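Local coordinates for alpha-n-acetylglucosaminidase family protein (PDB 4A42), which is a family 32 carbohydrate-binding module of a family 89 alpha-N-acetylglucosaminidase from Clostridium perfringens and probably binds glycans for the enzyme, at residues A[87-92]-A[105-111]. Residues are numbered along the deposited sequence; the frame is centred on the assembly and turned at random. Where two conformers were deposited one is given.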
ATOM      1  N   PRO A  87       3.467 -15.891   1.690  1.00 14.13           N
ATOM      2  CA  PRO A  87       3.275 -14.851   2.705  1.00 13.04           C
ATOM      3  C   PRO A  87       3.863 -13.536   2.219  1.00 12.24           C
ATOM      4  O   PRO A  87       4.960 -13.502   1.667  1.00 13.44           O
ATOM      5  CB  PRO A  87       4.064 -15.385   3.900  1.00 14.79           C
ATOM      6  CG  PRO A  87       3.998 -16.883   3.716  1.00 16.63           C
ATOM      7  CD  PRO A  87       4.133 -17.082   2.238  1.00 16.32           C
ATOM      8  N   LEU A  88       3.128 -12.453   2.413  1.00 10.48           N
ATOM      9  CA  LEU A  88       3.587 -11.158   1.942  1.00 10.23           C
ATOM     10  C   LEU A  88       4.677 -10.607   2.843  1.00  9.32           C
ATOM     11  O   LEU A  88       4.551 -10.616   4.062  1.00 11.54           O
ATOM     12  CB  LEU A  88       2.418 -10.180   1.866  1.00 11.98           C
ATOM     13  CG  LEU A  88       2.700  -8.872   1.127  1.00 10.95           C
ATOM     14  CD1 LEU A  88       2.911  -9.145  -0.356  1.00 12.81           C
ATOM     15  CD2 LEU A  88       1.556  -7.899   1.336  1.00 13.36           C
ATOM     16  N   LYS A  89       5.757 -10.143   2.228  1.00  8.00           N
ATOM     17  CA  LYS A  89       6.813  -9.434   2.933  1.00 10.50           C
ATOM     18  C   LYS A  89       6.752  -8.000   2.452  1.00 10.62           C
ATOM     19  O   LYS A  89       6.815  -7.746   1.252  1.00 10.96           O
ATOM     20  CB  LYS A  89       8.179 -10.065   2.652  1.00 10.82           C
ATOM     21  CG  LYS A  89       8.318 -11.474   3.225  1.00 11.90           C
ATOM     22  CD  LYS A  89       9.588 -12.165   2.748  1.00 13.94           C
ATOM     23  CE  LYS A  89       9.643 -13.589   3.257  1.00 19.15           C
ATOM     24  NZ  LYS A  89       9.847 -13.609   4.718  1.00 22.81           N
ATOM     25  N   TYR A  90       6.622  -7.057   3.385  1.00 10.80           N
ATOM     26  CA  TYR A  90       6.300  -5.683   3.011  1.00 10.95           C
ATOM     27  C   TYR A  90       6.680  -4.699   4.104  1.00 11.80           C
ATOM     28  O   TYR A  90       6.879  -5.083   5.272  1.00 12.05           O
ATOM     29  CB  TYR A  90       4.796  -5.543   2.706  1.00 10.13           C
ATOM     30  CG  TYR A  90       3.904  -5.653   3.933  1.00  8.81           C
ATOM     31  CD1 TYR A  90       3.545  -6.893   4.450  1.00 10.78           C
ATOM     32  CD2 TYR A  90       3.450  -4.512   4.600  1.00 11.47           C
ATOM     33  CE1 TYR A  90       2.742  -6.998   5.587  1.00 14.10           C
ATOM     34  CE2 TYR A  90       2.636  -4.612   5.734  1.00 13.65           C
ATOM     35  CZ  TYR A  90       2.291  -5.862   6.221  1.00 14.16           C
ATOM     36  OH  TYR A  90       1.498  -6.007   7.350  1.00 15.83           O
ATOM     37  N   SER A  91       6.779  -3.433   3.707  1.00 12.32           N
ATOM     38  CA  SER A  91       6.867  -2.321   4.640  1.00 12.76           C
ATOM     39  C   SER A  91       5.970  -1.185   4.159  1.00 12.19           C
ATOM     40  O   SER A  91       5.578  -1.128   2.991  1.00 13.50           O
ATOM     41  CB  SER A  91       8.313  -1.833   4.785  1.00 14.33           C
ATOM     42  OG  SER A  91       8.821  -1.297   3.567  1.00 16.20           O
ATOM     43  N   ILE A  92       5.625  -0.310   5.093  1.00 14.04           N
ATOM     44  CA  ILE A  92       4.808   0.852   4.818  1.00 14.63           C
ATOM     45  C   ILE A  92       5.544   2.072   5.350  1.00 14.85           C
ATOM     46  O   ILE A  92       5.994   2.078   6.499  1.00 16.17           O
ATOM     47  CB  ILE A  92       3.442   0.731   5.514  1.00 13.88           C
ATOM     48  CG1 ILE A  92       2.762  -0.601   5.147  1.00 13.78           C
ATOM     49  CG2 ILE A  92       2.543   1.904   5.140  1.00 16.80           C
ATOM     50  CD1 ILE A  92       1.369  -0.741   5.748  1.00 15.65           C
ATOM     51  N   VAL A 105       5.491   0.503   9.398  1.00 17.13           N
ATOM     52  CA  VAL A 105       5.284  -0.940   9.513  1.00 16.18           C
ATOM     53  C   VAL A 105       6.437  -1.614   8.797  1.00 15.73           C
ATOM     54  O   VAL A 105       6.746  -1.273   7.663  1.00 15.42           O
ATOM     55  CB  VAL A 105       3.968  -1.407   8.858  1.00 17.56           C
ATOM     56  CG1 VAL A 105       3.863  -2.934   8.915  1.00 17.83           C
ATOM     57  CG2 VAL A 105       2.767  -0.759   9.520  1.00 19.38           C
ATOM     58  N   ASP A 106       7.097  -2.554   9.461  1.00 19.10           N
ATOM     59  CA  ASP A 106       8.215  -3.238   8.838  1.00 18.62           C
ATOM     60  C   ASP A 106       8.024  -4.734   8.950  1.00 16.94           C
ATOM     61  O   ASP A 106       8.382  -5.351   9.965  1.00 20.77           O
ATOM     62  CB  ASP A 106       9.549  -2.815   9.458  1.00 21.07           C
ATOM     63  CG  ASP A 106      10.745  -3.366   8.693  1.00 25.12           C
ATOM     64  OD1 ASP A 106      10.541  -4.228   7.809  1.00 26.70           O
ATOM     65  OD2 ASP A 106      11.888  -2.947   8.971  1.00 29.00           O
ATOM     66  N   GLU A 107       7.464  -5.314   7.894  1.00 14.50           N
ATOM     67  CA  GLU A 107       7.161  -6.742   7.854  1.00 14.58           C
ATOM     68  C   GLU A 107       7.945  -7.430   6.752  1.00 12.45           C
ATOM     69  O   GLU A 107       7.464  -8.381   6.127  1.00 13.71           O
ATOM     70  CB  GLU A 107       5.664  -6.960   7.640  1.00 16.54           C
ATOM     71  CG  GLU A 107       4.832  -6.665   8.878  1.00 19.46           C
ATOM     72  CD  GLU A 107       5.092  -7.659   9.986  1.00 23.70           C
ATOM     73  OE1 GLU A 107       5.716  -8.706   9.711  1.00 21.44           O
ATOM     74  OE2 GLU A 107       4.669  -7.395  11.129  1.00 29.04           O
ATOM     75  N   ASN A 108       9.162  -6.952   6.514  1.00 15.64           N
ATOM     76  CA  ASN A 108      10.004  -7.497   5.455  0.58 15.09           C
ATOM     77  C   ASN A 108      10.438  -8.948   5.684  1.00 15.97           C
ATOM     78  O   ASN A 108      10.876  -9.614   4.758  1.00 16.63           O
ATOM     79  CB  ASN A 108      11.198  -6.570   5.148  0.58 17.54           C
ATOM     80  CG  ASN A 108      12.388  -6.787   6.072  0.58 20.31           C
ATOM     81  OD1 ASN A 108      13.488  -7.104   5.611  0.58 26.26           O
ATOM     82  ND2 ASN A 108      12.186  -6.597   7.370  0.58 20.77           N
ATOM     83  N   ASN A 109      10.299  -9.429   6.917  1.00 14.68           N
ATOM     84  CA  ASN A 109      10.655 -10.809   7.224  1.00 16.52           C
ATOM     85  C   ASN A 109       9.434 -11.677   7.500  1.00 15.52           C
ATOM     86  O   ASN A 109       9.547 -12.801   7.977  1.00 17.95           O
ATOM     87  CB  ASN A 109      11.628 -10.854   8.407  1.00 21.95           C
ATOM     88  CG  ASN A 109      12.978 -10.241   8.077  1.00 27.01           C
ATOM     89  OD1 ASN A 109      13.588 -10.570   7.061  1.00 29.33           O
ATOM     90  ND2 ASN A 109      13.449  -9.343   8.938  1.00 30.26           N
ATOM     91  N   ASN A 110       8.254 -11.151   7.187  1.00 13.40           N
ATOM     92  CA  ASN A 110       7.020 -11.846   7.536  1.00 12.68           C
ATOM     93  C   ASN A 110       6.887 -13.231   6.922  1.00 13.66           C
ATOM     94  O   ASN A 110       7.156 -13.423   5.736  1.00 11.91           O
ATOM     95  CB  ASN A 110       5.794 -11.030   7.146  1.00 14.01           C
ATOM     96  CG  ASN A 110       4.515 -11.792   7.379  1.00 13.88           C
ATOM     97  OD1 ASN A 110       4.183 -12.106   8.522  1.00 17.27           O
ATOM     98  ND2 ASN A 110       3.792 -12.117   6.296  1.00 12.70           N
ATOM     99  N   GLU A 111       6.441 -14.186   7.734  1.00 15.55           N
ATOM    100  CA  GLU A 111       6.134 -15.516   7.227  1.00 14.76           C
ATOM    101  C   GLU A 111       4.677 -15.895   7.457  1.00 15.44           C
ATOM    102  O   GLU A 111       4.266 -16.977   7.078  1.00 18.27           O
ATOM    103  CB  GLU A 111       7.058 -16.570   7.840  1.00 19.72           C
ATOM    104  CG  GLU A 111       8.517 -16.400   7.468  1.00 21.21           C
ATOM    105  CD  GLU A 111       8.777 -16.623   5.989  1.00 24.98           C
ATOM    106  OE1 GLU A 111       7.868 -17.109   5.283  1.00 27.18           O
ATOM    107  OE2 GLU A 111       9.899 -16.306   5.534  1.00 26.96           O
TER
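With chi1 at 70°, the CG of Tyr-90 stands between its own backbone N and carbonyl carbon, which lays the phenol alongside Glu-107; chi1 of the glutamate (-74°) lays its CG along the ring, and the bend at chi2 then turns the carboxylate away. Glu-107 CB sits over one face, 3.8 Å from the centroid of the Tyr-90 ring, in a CH-pi contact, while CG lies near CZ and OH. Glutamate suits this place because its aliphatic stem can cover an aromatic ring while the carboxylate leads away. Val-105 adds a methyl, its CG1 3.8 Å from Tyr-90 CE2, and its other branch lies beside Ile-92; such beta-branched residues fit an extended strand. The tyrosine's hydroxyl is hydrogen-bonded to Asn-119, and its ring also packs on Ile-80 and Phe-134 in the interior of the module.

Strands 90-95 and 102-107 form an antiparallel hairpin, paired here by Ile-92 N to Val-105 O (3.0 Å) and Glu-107 N to Tyr-90 O (2.7 Å). A type I turn from Glu-107 to Asn-110 then ends the regular pairing. Glu-107 O accepts from Tyr-90 N and Asn-110 N on opposite faces of its plane, joining strand to turn.

From the end of the turn onward, side-chain donors make the links. Asn-110 gives ND2 to Leu-88 O at 2.8 Å, with an N-H...O angle of 155°, and also to Glu-112 O. Lys-89 runs over the turn, its long chain bringing NZ to Asn-110 O (2.9 Å) and to Glu-111 OE2 (2.8 Å), the latter a salt bridge in which NZ meets OE2 from above the carboxylate plane. Backbone pairing with apolar packing thus gives way to side-chain polar and ionic bonds, the lysine's charge probably balanced by the Glu-111 carboxylate while Asn-110 O offers a second, neutral acceptor.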